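Local coordinates for protein C alpha-dehydrogenase (Sphingobium sp. SYK-6, PDB 4YAG) that binds NADH and is a Calpha-dehydrogenase of the short-chain dehydrogenase/reductase family, belonging to the lignin beta-aryl ether cleavage pathway of this bacterium, at residues A[40-45]-A[58-63]; A[167-172]-A[183-188]; A[200-203]-A[209-212]. All blocks are in the same frame, centred on the assembly; numbering follows the deposited sequence.

Contact 1: A[40-45]-A[58-63]; sequences DHLDEA and VHTIRL. With NAI (1,4-dihydronicotinamide adenine dinucleotide), chain C.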
loop_
_atom_site.group_PDB
_atom_site.type_symbol
_atom_site.label_atom_id
_atom_site.label_comp_id
_atom_site.label_asym_id
_atom_site.label_seq_id
_atom_site.Cartn_x
_atom_site.Cartn_y
_atom_site.Cartn_z
ATOM N N ASP A 40 23.520 -15.379 -9.361
ATOM C CA ASP A 40 24.457 -14.875 -10.366
ATOM C C ASP A 40 24.800 -13.395 -10.140
ATOM O O ASP A 40 25.961 -12.991 -10.316
ATOM C CB ASP A 40 23.987 -15.153 -11.803
ATOM C CG ASP A 40 22.615 -14.583 -12.116
ATOM O OD1 ASP A 40 21.840 -14.275 -11.193
ATOM O OD2 ASP A 40 22.297 -14.465 -13.317
ATOM N N HIS A 41 23.812 -12.605 -9.722
ATOM C CA HIS A 41 24.073 -11.222 -9.346
ATOM C C HIS A 41 25.031 -11.169 -8.151
ATOM O O HIS A 41 25.973 -10.375 -8.146
ATOM C CB HIS A 41 22.774 -10.459 -9.016
ATOM C CG HIS A 41 21.908 -10.211 -10.203
ATOM N ND1 HIS A 41 20.728 -9.473 -10.119
ATOM C CD2 HIS A 41 22.008 -10.556 -11.502
ATOM C CE1 HIS A 41 20.181 -9.381 -11.289
ATOM N NE2 HIS A 41 20.924 -10.049 -12.172
ATOM N N LEU A 42 24.787 -11.991 -7.133
ATOM C CA LEU A 42 25.657 -12.007 -5.950
ATOM C C LEU A 42 27.083 -12.373 -6.343
ATOM O O LEU A 42 28.037 -11.773 -5.828
ATOM C CB LEU A 42 25.155 -12.993 -4.895
ATOM C CG LEU A 42 23.851 -12.589 -4.201
ATOM C CD1 LEU A 42 23.283 -13.728 -3.385
ATOM C CD2 LEU A 42 24.043 -11.388 -3.309
ATOM N N ASP A 43 27.241 -13.354 -7.225
ATOM C CA ASP A 43 28.580 -13.776 -7.635
ATOM C C ASP A 43 29.316 -12.651 -8.377
ATOM O O ASP A 43 30.525 -12.433 -8.180
ATOM C CB ASP A 43 28.514 -15.022 -8.514
ATOM C CG ASP A 43 28.054 -16.263 -7.759
ATOM O OD1 ASP A 43 28.072 -16.266 -6.506
ATOM O OD2 ASP A 43 27.684 -17.242 -8.442
ATOM N N GLU A 44 28.587 -11.930 -9.219
ATOM C CA GLU A 44 29.159 -10.817 -9.967
ATOM C C GLU A 44 29.575 -9.696 -9.031
ATOM O O GLU A 44 30.619 -9.082 -9.249
ATOM C CB GLU A 44 28.146 -10.277 -10.979
ATOM C CG GLU A 44 27.882 -11.212 -12.138
ATOM C CD GLU A 44 26.612 -10.872 -12.889
ATOM O OE1 GLU A 44 25.959 -9.859 -12.552
ATOM O OE2 GLU A 44 26.255 -11.634 -13.805
ATOM N N ALA A 45 28.748 -9.407 -8.031
ATOM C CA ALA A 45 29.070 -8.372 -7.059
ATOM C C ALA A 45 30.301 -8.779 -6.259
ATOM O O ALA A 45 31.161 -7.952 -5.972
ATOM C CB ALA A 45 27.898 -8.134 -6.137
ATOM N N VAL A 58 32.701 -7.388 2.364
ATOM C CA VAL A 58 31.450 -7.643 1.668
ATOM C C VAL A 58 31.061 -9.105 1.848
ATOM O O VAL A 58 31.821 -10.014 1.506
ATOM C CB VAL A 58 31.554 -7.342 0.172
ATOM C CG1 VAL A 58 30.179 -7.557 -0.488
ATOM C CG2 VAL A 58 32.035 -5.914 -0.045
ATOM N N HIS A 59 29.889 -9.313 2.446
ATOM C CA HIS A 59 29.337 -10.650 2.621
ATOM C C HIS A 59 28.053 -10.732 1.806
ATOM O O HIS A 59 27.308 -9.765 1.753
ATOM C CB HIS A 59 29.024 -10.900 4.095
ATOM C CG HIS A 59 28.435 -12.244 4.383
ATOM N ND1 HIS A 59 29.088 -13.426 4.089
ATOM C CD2 HIS A 59 27.274 -12.605 4.976
ATOM C CE1 HIS A 59 28.347 -14.446 4.472
ATOM N NE2 HIS A 59 27.235 -13.977 5.017
ATOM N N THR A 60 27.790 -11.874 1.179
ATOM C CA THR A 60 26.590 -12.039 0.376
ATOM C C THR A 60 25.685 -13.095 0.987
ATOM O O THR A 60 26.147 -14.098 1.516
ATOM C CB THR A 60 26.915 -12.441 -1.066
ATOM O OG1 THR A 60 27.719 -13.613 -1.052
ATOM C CG2 THR A 60 27.674 -11.311 -1.761
ATOM N N ILE A 61 24.388 -12.846 0.880
ATOM C CA ILE A 61 23.373 -13.788 1.326
ATOM C C ILE A 61 22.303 -13.876 0.258
ATOM O O ILE A 61 21.734 -12.847 -0.151
ATOM C CB ILE A 61 22.688 -13.340 2.642
ATOM C CG1 ILE A 61 23.700 -13.224 3.778
ATOM C CG2 ILE A 61 21.589 -14.332 3.043
ATOM C CD1 ILE A 61 23.113 -12.681 5.063
ATOM N N ARG A 62 22.017 -15.096 -0.163
ATOM C CA ARG A 62 20.929 -15.342 -1.103
ATOM C C ARG A 62 19.627 -15.517 -0.318
ATOM O O ARG A 62 19.524 -16.415 0.548
ATOM C CB ARG A 62 21.217 -16.578 -1.938
ATOM C CG ARG A 62 20.131 -16.841 -2.977
ATOM C CD ARG A 62 20.475 -17.979 -3.877
ATOM N NE ARG A 62 19.362 -18.314 -4.762
ATOM C CZ ARG A 62 18.453 -19.256 -4.515
ATOM N NH1 ARG A 62 18.506 -19.988 -3.404
ATOM N NH2 ARG A 62 17.485 -19.473 -5.395
ATOM N N LEU A 63 18.627 -14.700 -0.639
ATOM C CA LEU A 63 17.344 -14.795 0.036
ATOM C C LEU A 63 16.272 -14.104 -0.780
ATOM O O LEU A 63 16.562 -13.358 -1.702
ATOM C CB LEU A 63 17.391 -14.195 1.444
ATOM C CG LEU A 63 17.825 -12.752 1.624
ATOM C CD1 LEU A 63 16.780 -11.744 1.162
ATOM C CD2 LEU A 63 18.154 -12.482 3.104
HETATM P PA NAI C . 17.708 -4.381 -10.317
HETATM O O1A NAI C . 16.892 -5.546 -10.803
HETATM O O2A NAI C . 18.954 -4.038 -11.109
HETATM O O5B NAI C . 18.114 -4.591 -8.812
HETATM C C5B NAI C . 17.213 -5.195 -7.931
HETATM C C4B NAI C . 17.857 -6.376 -7.321
HETATM O O4B NAI C . 16.886 -6.840 -6.328
HETATM C C3B NAI C . 18.171 -7.490 -8.218
HETATM O O3B NAI C . 19.541 -7.924 -8.094
HETATM C C2B NAI C . 17.218 -8.524 -7.870
HETATM O O2B NAI C . 17.696 -9.858 -8.096
HETATM C C1B NAI C . 16.873 -8.265 -6.472
HETATM N N9A NAI C . 15.601 -8.807 -6.074
HETATM C C8A NAI C . 14.414 -8.812 -6.777
HETATM N N7A NAI C . 13.469 -9.463 -6.085
HETATM C C5A NAI C . 14.008 -9.892 -4.900
HETATM C C6A NAI C . 13.553 -10.604 -3.789
HETATM N N6A NAI C . 12.246 -11.111 -3.776
HETATM N N1A NAI C . 14.390 -10.857 -2.751
HETATM C C2A NAI C . 15.672 -10.422 -2.789
HETATM N N3A NAI C . 16.163 -9.738 -3.833
HETATM C C4A NAI C . 15.366 -9.469 -4.892
HETATM O O3 NAI C . 16.694 -3.163 -10.377
HETATM P PN NAI C . 16.721 -1.723 -9.655
HETATM O O1N NAI C . 18.096 -1.362 -9.107
HETATM O O2N NAI C . 16.204 -0.765 -10.699
HETATM O O5D NAI C . 15.668 -1.898 -8.452
HETATM C C5D NAI C . 15.929 -1.407 -7.135
HETATM C C4D NAI C . 14.733 -0.692 -6.620
HETATM O O4D NAI C . 14.613 0.586 -7.346
HETATM C C3D NAI C . 13.465 -1.401 -6.814
HETATM O O3D NAI C . 12.702 -1.342 -5.591
HETATM C C2D NAI C . 12.776 -0.688 -7.887
HETATM O O2D NAI C . 11.355 -0.827 -7.772
HETATM C C1D NAI C . 13.184 0.693 -7.706
HETATM N N1N NAI C . 13.102 1.611 -8.781
HETATM C C2N NAI C . 13.891 1.542 -9.904
HETATM C C3N NAI C . 13.764 2.505 -10.892
HETATM C C7N NAI C . 14.608 2.456 -12.119
HETATM O O7N NAI C . 14.415 3.222 -13.087
HETATM N N7N NAI C . 15.740 1.532 -12.115
HETATM C C4N NAI C . 12.863 3.550 -10.775
HETATM C C5N NAI C . 12.117 3.636 -9.615
HETATM C C6N NAI C . 12.246 2.689 -8.632
#
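Leu42 makes every close contact between helix 40-45 and strand 58-62, reaching three consecutive strand residues, Thr60, Ile61 and Arg62, with its two methyl groups. The two elements belong to the beta-alpha-beta unit of strand 31-36, helix 39-51 and strand 58-62 in the Rossmann fold. Helix and strand run almost exactly antiparallel, at 175°, with their axes 9.0 Å apart. The side chain of Leu42 points toward the strand and has CG anti to its carbonyl carbon (chi1 -69°), from where the branches diverge. Leu42 CD2 packs on the Thr60 side chain, 3.8 Å from Thr60 CB, the leucine and threonine side chains passing one another while pointing opposite ways. Leu42 CD1 lies against the backbone further along, 3.7 Å from Arg62 CA, and also touches Ile61 O and Arg62 CB. Arg62 joins with its CB, and its extended chain carries the guanidinium away from the leucine. No hydrogen bond crosses between the segments, and the interface is small, 197 Å². Strand 58-62 is the outermost strand at this end of the sheet within the chain; Ile61 points away from helix 40-45, and its side chain touches Glu77 of helix 68-82.

His41, one residue before the leucine, serves the cofactor instead: it turns its ring edge to the adenosine ribose of NADH, with C3B in the ring plane; its other ring nitrogen, NE2, bonds Glu197, which should help fix the rotation of the ring. Just past the end of the strand, Leu63 O comes within 3.3 Å of NAI C2A on the adenine. One of the bonds holding the cofactor is nearly straight (162°), from His41 ND1 to NAI O3B, 2.8 Å long.

Contact 2: A[167-172]-A[183-188]; sequences TLTETI and VTVLMP. With NAI (1,4-dihydronicotinamide adenine dinucleotide), chain C.
Thr169 lies over strand 183-187 with its methyl on the peptide between Thr184 and Val185, CG2 being 3.7 Å from Thr184 C. Helix segment 167-172 runs at 165° to strand 183-187; both belong to the beta-alpha-beta unit of strand 137-142, helix 156-177 and strand 181-187. The hydroxyl of Thr169 stands beside its own backbone N (chi1 -53°), which sets OG1 against Val185 CB at 3.6 Å. Val183 uses both methyls: its CG2 is 3.5 Å from Thr169 O, while its CG1 meets Ile172 CD1 at 3.9 Å, the two side chains crossing at a slant. Beyond the strand, the Pro188 ring leans on the nicotinamide, with Pro188 CB 3.7 Å from NAI C5N. Other side chains of the helix meet the second subunit, where Thr167 packs on Ala163 and Leu168 on Trp108 of that chain. Across the two segments the contact is wholly van der Waals, and its one touching hydroxyl, Thr169 OG1, is satisfied by Val165 O and Asn141 ND2 instead, so the threonine joins the helix to strand 137-142 by its hydroxyl and to strand 183-187 by packing alone.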
loop_
_atom_site.group_PDB
_atom_site.type_symbol
_atom_site.label_atom_id
_atom_site.label_comp_id
_atom_site.label_asym_id
_atom_site.label_seq_id
_atom_site.Cartn_x
_atom_site.Cartn_y
_atom_site.Cartn_z
ATOM N N THR A 167 4.450 6.199 2.370
ATOM C CA THR A 167 3.694 6.459 3.597
ATOM C C THR A 167 4.261 5.658 4.770
ATOM O O THR A 167 4.368 6.164 5.877
ATOM C CB THR A 167 2.222 6.142 3.367
ATOM O OG1 THR A 167 1.742 7.003 2.325
ATOM C CG2 THR A 167 1.386 6.353 4.633
ATOM N N LEU A 168 4.600 4.397 4.523
ATOM C CA LEU A 168 5.233 3.560 5.544
ATOM C C LEU A 168 6.422 4.287 6.148
ATOM O O LEU A 168 6.593 4.352 7.370
ATOM C CB LEU A 168 5.662 2.241 4.903
ATOM C CG LEU A 168 6.574 1.327 5.733
ATOM C CD1 LEU A 168 5.802 0.804 6.944
ATOM C CD2 LEU A 168 7.126 0.201 4.899
ATOM N N THR A 169 7.266 4.826 5.282
ATOM C CA THR A 169 8.506 5.443 5.732
ATOM C C THR A 169 8.203 6.687 6.560
ATOM O O THR A 169 8.796 6.923 7.615
ATOM C CB THR A 169 9.418 5.797 4.557
ATOM O OG1 THR A 169 9.609 4.649 3.728
ATOM C CG2 THR A 169 10.759 6.280 5.067
ATOM N N GLU A 170 7.256 7.499 6.104
ATOM C CA GLU A 170 6.872 8.683 6.843
ATOM C C GLU A 170 6.352 8.326 8.243
ATOM O O GLU A 170 6.689 8.961 9.256
ATOM C CB GLU A 170 5.743 9.412 6.099
ATOM C CG GLU A 170 6.133 10.003 4.778
ATOM C CD GLU A 170 4.925 10.507 3.976
ATOM O OE1 GLU A 170 3.774 10.149 4.318
ATOM O OE2 GLU A 170 5.142 11.272 3.006
ATOM N N THR A 171 5.523 7.300 8.308
ATOM C CA THR A 171 4.866 6.986 9.564
ATOM C C THR A 171 5.803 6.381 10.585
ATOM O O THR A 171 5.631 6.625 11.785
ATOM C CB THR A 171 3.646 6.062 9.350
ATOM O OG1 THR A 171 4.072 4.761 8.893
ATOM C CG2 THR A 171 2.687 6.706 8.370
ATOM N N ILE A 172 6.792 5.603 10.154
ATOM C CA ILE A 172 7.689 4.980 11.126
ATOM C C ILE A 172 8.711 5.956 11.705
ATOM O O ILE A 172 9.373 5.624 12.683
ATOM C CB ILE A 172 8.451 3.748 10.564
ATOM C CG1 ILE A 172 9.431 4.163 9.470
ATOM C CG2 ILE A 172 7.465 2.679 10.079
ATOM C CD1 ILE A 172 10.268 3.013 8.932
ATOM N N VAL A 183 15.219 7.676 9.106
ATOM C CA VAL A 183 14.633 7.013 7.945
ATOM C C VAL A 183 14.603 7.910 6.719
ATOM O O VAL A 183 14.519 9.130 6.821
ATOM C CB VAL A 183 13.202 6.472 8.216
ATOM C CG1 VAL A 183 13.189 5.585 9.462
ATOM C CG2 VAL A 183 12.191 7.598 8.378
ATOM N N THR A 184 14.694 7.267 5.557
ATOM C CA THR A 184 14.671 7.939 4.263
ATOM C C THR A 184 13.860 7.096 3.301
ATOM O O THR A 184 14.014 5.884 3.262
ATOM C CB THR A 184 16.085 8.055 3.673
ATOM O OG1 THR A 184 16.916 8.833 4.545
ATOM C CG2 THR A 184 16.068 8.688 2.291
ATOM N N VAL A 185 13.002 7.731 2.517
ATOM C CA VAL A 185 12.414 7.060 1.368
ATOM C C VAL A 185 13.025 7.655 0.105
ATOM O O VAL A 185 13.031 8.883 -0.097
ATOM C CB VAL A 185 10.868 7.098 1.344
ATOM C CG1 VAL A 185 10.329 8.515 1.371
ATOM C CG2 VAL A 185 10.352 6.340 0.130
ATOM N N LEU A 186 13.600 6.758 -0.695
ATOM C CA LEU A 186 14.180 7.088 -1.984
ATOM C C LEU A 186 13.150 6.892 -3.075
ATOM O O LEU A 186 12.523 5.835 -3.160
ATOM C CB LEU A 186 15.386 6.169 -2.200
ATOM C CG LEU A 186 16.026 6.176 -3.583
ATOM C CD1 LEU A 186 16.567 7.528 -3.977
ATOM C CD2 LEU A 186 17.121 5.106 -3.629
ATOM N N MET A 187 12.966 7.926 -3.886
ATOM C CA MET A 187 11.989 7.942 -4.962
ATOM C C MET A 187 12.692 8.201 -6.281
ATOM O O MET A 187 12.915 9.355 -6.661
ATOM C CB MET A 187 10.919 9.001 -4.671
ATOM C CG MET A 187 10.117 8.646 -3.436
ATOM S SD MET A 187 9.117 10.016 -2.803
ATOM C CE MET A 187 10.383 11.082 -2.173
ATOM N N PRO A 188 13.124 7.114 -6.950
ATOM C CA PRO A 188 13.832 7.363 -8.196
ATOM C C PRO A 188 12.945 7.588 -9.413
ATOM O O PRO A 188 11.806 7.105 -9.498
ATOM C CB PRO A 188 14.646 6.074 -8.408
ATOM C CG PRO A 188 14.668 5.375 -7.077
ATOM C CD PRO A 188 13.334 5.741 -6.466
HETATM P PA NAI C . 17.708 -4.381 -10.317
HETATM O O1A NAI C . 16.892 -5.546 -10.803
HETATM O O2A NAI C . 18.954 -4.038 -11.109
HETATM O O5B NAI C . 18.114 -4.591 -8.812
HETATM C C5B NAI C . 17.213 -5.195 -7.931
HETATM C C4B NAI C . 17.857 -6.376 -7.321
HETATM O O4B NAI C . 16.886 -6.840 -6.328
HETATM C C3B NAI C . 18.171 -7.490 -8.218
HETATM O O3B NAI C . 19.541 -7.924 -8.094
HETATM C C2B NAI C . 17.218 -8.524 -7.870
HETATM O O2B NAI C . 17.696 -9.858 -8.096
HETATM C C1B NAI C . 16.873 -8.265 -6.472
HETATM N N9A NAI C . 15.601 -8.807 -6.074
HETATM C C8A NAI C . 14.414 -8.812 -6.777
HETATM N N7A NAI C . 13.469 -9.463 -6.085
HETATM C C5A NAI C . 14.008 -9.892 -4.900
HETATM C C6A NAI C . 13.553 -10.604 -3.789
HETATM N N6A NAI C . 12.246 -11.111 -3.776
HETATM N N1A NAI C . 14.390 -10.857 -2.751
HETATM C C2A NAI C . 15.672 -10.422 -2.789
HETATM N N3A NAI C . 16.163 -9.738 -3.833
HETATM C C4A NAI C . 15.366 -9.469 -4.892
HETATM O O3 NAI C . 16.694 -3.163 -10.377
HETATM P PN NAI C . 16.721 -1.723 -9.655
HETATM O O1N NAI C . 18.096 -1.362 -9.107
HETATM O O2N NAI C . 16.204 -0.765 -10.699
HETATM O O5D NAI C . 15.668 -1.898 -8.452
HETATM C C5D NAI C . 15.929 -1.407 -7.135
HETATM C C4D NAI C . 14.733 -0.692 -6.620
HETATM O O4D NAI C . 14.613 0.586 -7.346
HETATM C C3D NAI C . 13.465 -1.401 -6.814
HETATM O O3D NAI C . 12.702 -1.342 -5.591
HETATM C C2D NAI C . 12.776 -0.688 -7.887
HETATM O O2D NAI C . 11.355 -0.827 -7.772
HETATM C C1D NAI C . 13.184 0.693 -7.706
HETATM N N1N NAI C . 13.102 1.611 -8.781
HETATM C C2N NAI C . 13.891 1.542 -9.904
HETATM C C3N NAI C . 13.764 2.505 -10.892
HETATM C C7N NAI C . 14.608 2.456 -12.119
HETATM O O7N NAI C . 14.415 3.222 -13.087
HETATM N N7N NAI C . 15.740 1.532 -12.115
HETATM C C4N NAI C . 12.863 3.550 -10.775
HETATM C C5N NAI C . 12.117 3.636 -9.615
HETATM C C6N NAI C . 12.246 2.689 -8.632
#

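Contact 3: A[200-203]-A[209-212]; sequences QNRP and GSGL. With NAI (1,4-dihydronicotinamide adenine dinucleotide), chain C.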
loop_
_atom_site.group_PDB
_atom_site.type_symbol
_atom_site.label_atom_id
_atom_site.label_comp_id
_atom_site.label_asym_id
_atom_site.label_seq_id
_atom_site.Cartn_x
_atom_site.Cartn_y
_atom_site.Cartn_z
ATOM N N GLN A 200 12.654 -13.141 -14.371
ATOM C CA GLN A 200 13.587 -14.114 -13.787
ATOM C C GLN A 200 13.598 -14.064 -12.261
ATOM O O GLN A 200 14.003 -15.025 -11.599
ATOM C CB GLN A 200 15.029 -13.816 -14.201
ATOM C CG GLN A 200 15.429 -14.089 -15.599
ATOM C CD GLN A 200 16.945 -13.997 -15.719
ATOM O OE1 GLN A 200 17.678 -14.824 -15.165
ATOM N NE2 GLN A 200 17.420 -12.963 -16.387
ATOM N N ASN A 201 13.228 -12.920 -11.703
ATOM C CA ASN A 201 13.370 -12.685 -10.274
ATOM C C ASN A 201 12.106 -13.040 -9.507
ATOM O O ASN A 201 12.135 -13.116 -8.285
ATOM C CB ASN A 201 13.737 -11.223 -9.984
ATOM C CG ASN A 201 15.031 -10.813 -10.654
ATOM O OD1 ASN A 201 15.834 -11.674 -11.016
ATOM N ND2 ASN A 201 15.252 -9.498 -10.809
ATOM N N ARG A 202 11.012 -13.261 -10.225
ATOM C CA ARG A 202 9.743 -13.607 -9.584
ATOM C C ARG A 202 9.904 -14.912 -8.806
ATOM O O ARG A 202 10.322 -15.918 -9.380
ATOM C CB ARG A 202 8.665 -13.800 -10.648
ATOM C CG ARG A 202 7.284 -14.134 -10.095
ATOM C CD ARG A 202 6.281 -14.460 -11.204
ATOM N NE ARG A 202 5.778 -13.280 -11.907
ATOM C CZ ARG A 202 4.527 -12.802 -11.849
ATOM N NH1 ARG A 202 3.589 -13.365 -11.093
ATOM N NH2 ARG A 202 4.216 -11.723 -12.555
ATOM N N PRO A 203 9.592 -14.905 -7.498
ATOM C CA PRO A 203 9.737 -16.177 -6.782
ATOM C C PRO A 203 8.850 -17.275 -7.357
ATOM O O PRO A 203 7.779 -17.013 -7.903
ATOM C CB PRO A 203 9.322 -15.830 -5.353
ATOM C CG PRO A 203 9.610 -14.352 -5.220
ATOM C CD PRO A 203 9.295 -13.784 -6.587
ATOM N N GLY A 209 -0.161 -19.449 -12.755
ATOM C CA GLY A 209 -1.379 -18.660 -12.675
ATOM C C GLY A 209 -1.184 -17.172 -12.842
ATOM O O GLY A 209 -2.141 -16.413 -12.735
ATOM N N SER A 210 0.048 -16.742 -13.090
ATOM C CA SER A 210 0.296 -15.360 -13.489
ATOM C C SER A 210 -0.338 -15.099 -14.845
ATOM O O SER A 210 -0.415 -15.996 -15.700
ATOM C CB SER A 210 1.797 -15.091 -13.573
ATOM O OG SER A 210 2.068 -13.821 -14.140
ATOM N N GLY A 211 -0.802 -13.876 -15.053
ATOM C CA GLY A 211 -1.290 -13.498 -16.361
ATOM C C GLY A 211 -0.327 -12.652 -17.175
ATOM O O GLY A 211 -0.686 -12.199 -18.252
ATOM N N LEU A 212 0.890 -12.456 -16.673
ATOM C CA LEU A 212 1.798 -11.454 -17.233
ATOM C C LEU A 212 3.116 -12.037 -17.757
ATOM O O LEU A 212 4.074 -11.304 -17.968
ATOM C CB LEU A 212 2.108 -10.393 -16.168
ATOM C CG LEU A 212 0.880 -9.619 -15.702
ATOM C CD1 LEU A 212 1.226 -8.650 -14.592
ATOM C CD2 LEU A 212 0.210 -8.896 -16.871
HETATM P PA NAI C . 17.708 -4.381 -10.317
HETATM O O1A NAI C . 16.892 -5.546 -10.803
HETATM O O2A NAI C . 18.954 -4.038 -11.109
HETATM O O5B NAI C . 18.114 -4.591 -8.812
HETATM C C5B NAI C . 17.213 -5.195 -7.931
HETATM C C4B NAI C . 17.857 -6.376 -7.321
HETATM O O4B NAI C . 16.886 -6.840 -6.328
HETATM C C3B NAI C . 18.171 -7.490 -8.218
HETATM O O3B NAI C . 19.541 -7.924 -8.094
HETATM C C2B NAI C . 17.218 -8.524 -7.870
HETATM O O2B NAI C . 17.696 -9.858 -8.096
HETATM C C1B NAI C . 16.873 -8.265 -6.472
HETATM N N9A NAI C . 15.601 -8.807 -6.074
HETATM C C8A NAI C . 14.414 -8.812 -6.777
HETATM N N7A NAI C . 13.469 -9.463 -6.085
HETATM C C5A NAI C . 14.008 -9.892 -4.900
HETATM C C6A NAI C . 13.553 -10.604 -3.789
HETATM N N6A NAI C . 12.246 -11.111 -3.776
HETATM N N1A NAI C . 14.390 -10.857 -2.751
HETATM C C2A NAI C . 15.672 -10.422 -2.789
HETATM N N3A NAI C . 16.163 -9.738 -3.833
HETATM C C4A NAI C . 15.366 -9.469 -4.892
HETATM O O3 NAI C . 16.694 -3.163 -10.377
HETATM P PN NAI C . 16.721 -1.723 -9.655
HETATM O O1N NAI C . 18.096 -1.362 -9.107
HETATM O O2N NAI C . 16.204 -0.765 -10.699
HETATM O O5D NAI C . 15.668 -1.898 -8.452
HETATM C C5D NAI C . 15.929 -1.407 -7.135
HETATM C C4D NAI C . 14.733 -0.692 -6.620
HETATM O O4D NAI C . 14.613 0.586 -7.346
HETATM C C3D NAI C . 13.465 -1.401 -6.814
HETATM O O3D NAI C . 12.702 -1.342 -5.591
HETATM C C2D NAI C . 12.776 -0.688 -7.887
HETATM O O2D NAI C . 11.355 -0.827 -7.772
HETATM C C1D NAI C . 13.184 0.693 -7.706
HETATM N N1N NAI C . 13.102 1.611 -8.781
HETATM C C2N NAI C . 13.891 1.542 -9.904
HETATM C C3N NAI C . 13.764 2.505 -10.892
HETATM C C7N NAI C . 14.608 2.456 -12.119
HETATM O O7N NAI C . 14.415 3.222 -13.087
HETATM N N7N NAI C . 15.740 1.532 -12.115
HETATM C C4N NAI C . 12.863 3.550 -10.775
HETATM C C5N NAI C . 12.117 3.636 -9.615
HETATM C C6N NAI C . 12.246 2.689 -8.632
#
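Arg202 and Ser210 meet face on: Ser210 OG lies over one face of the guanidinium, 3.4 Å from Arg202 NH2, and the angles are too poor for a hydrogen bond. The two ends of the connection between helix 198-201 and helix 213-219 are joined in this way. The arginine leaves its backbone extended, with CG anti to the backbone N (chi1 -179°), then bends at chi3 (-77°) to bring the face of the flat group against Ser210 OG. Packing adds little: Ser210 CB lies 3.5 Å from Arg202 NH1, and Leu212 CB lies obliquely, 4.4 Å from Arg202 NH2.

Hydrogen bonds form within segment 209-212 and to residues outside both segments. Ser210 OG accepts from Leu212 N at 3.1 Å and 168°, closing an ST turn just before helix 213-219, and it also bonds Asp107. Arg202 NH1 is bonded to Phe206 O.

Salt bridges hold the guanidinium, from Arg202 NE to Glu216 and from NH2 to Asp107. A leucine at Arg202 would probably leave Glu216 and Asp107 without their positive mate and take away the flat group on which Ser210 rests. Neighbouring Asn201 lines the cofactor pocket, its ND2 3.7 Å from NAI C2B.

Asp107 takes Arg202 NH2 and Ser210 OG on OD1 and Gly211 N on OD2, so the two segments are probably tied in part through this shared carboxylate.

In the fold
Contacts 1 and 2 both pack a helix nearly antiparallel on a strand of the same parallel sheet, in two different beta-alpha-beta units on opposite sides of the chain's centre. Contact 2 is wholly buried and its centre lies nearer that of the chain (11 Å against 16 Å), whereas contact 1, at an outermost strand, is only partly buried. Both rely on apolar packing across the segments. Contact 3 involves no strand: it joins the two ends of a loop connection, centred about 19 Å from the chain's centre, is buried all the same, and has polar groups whose charge pairs and hydrogen bonds go largely to outside residues such as Asp107. All three reach NADH, contact 2 at its nicotinamide, the others at its adenosine half.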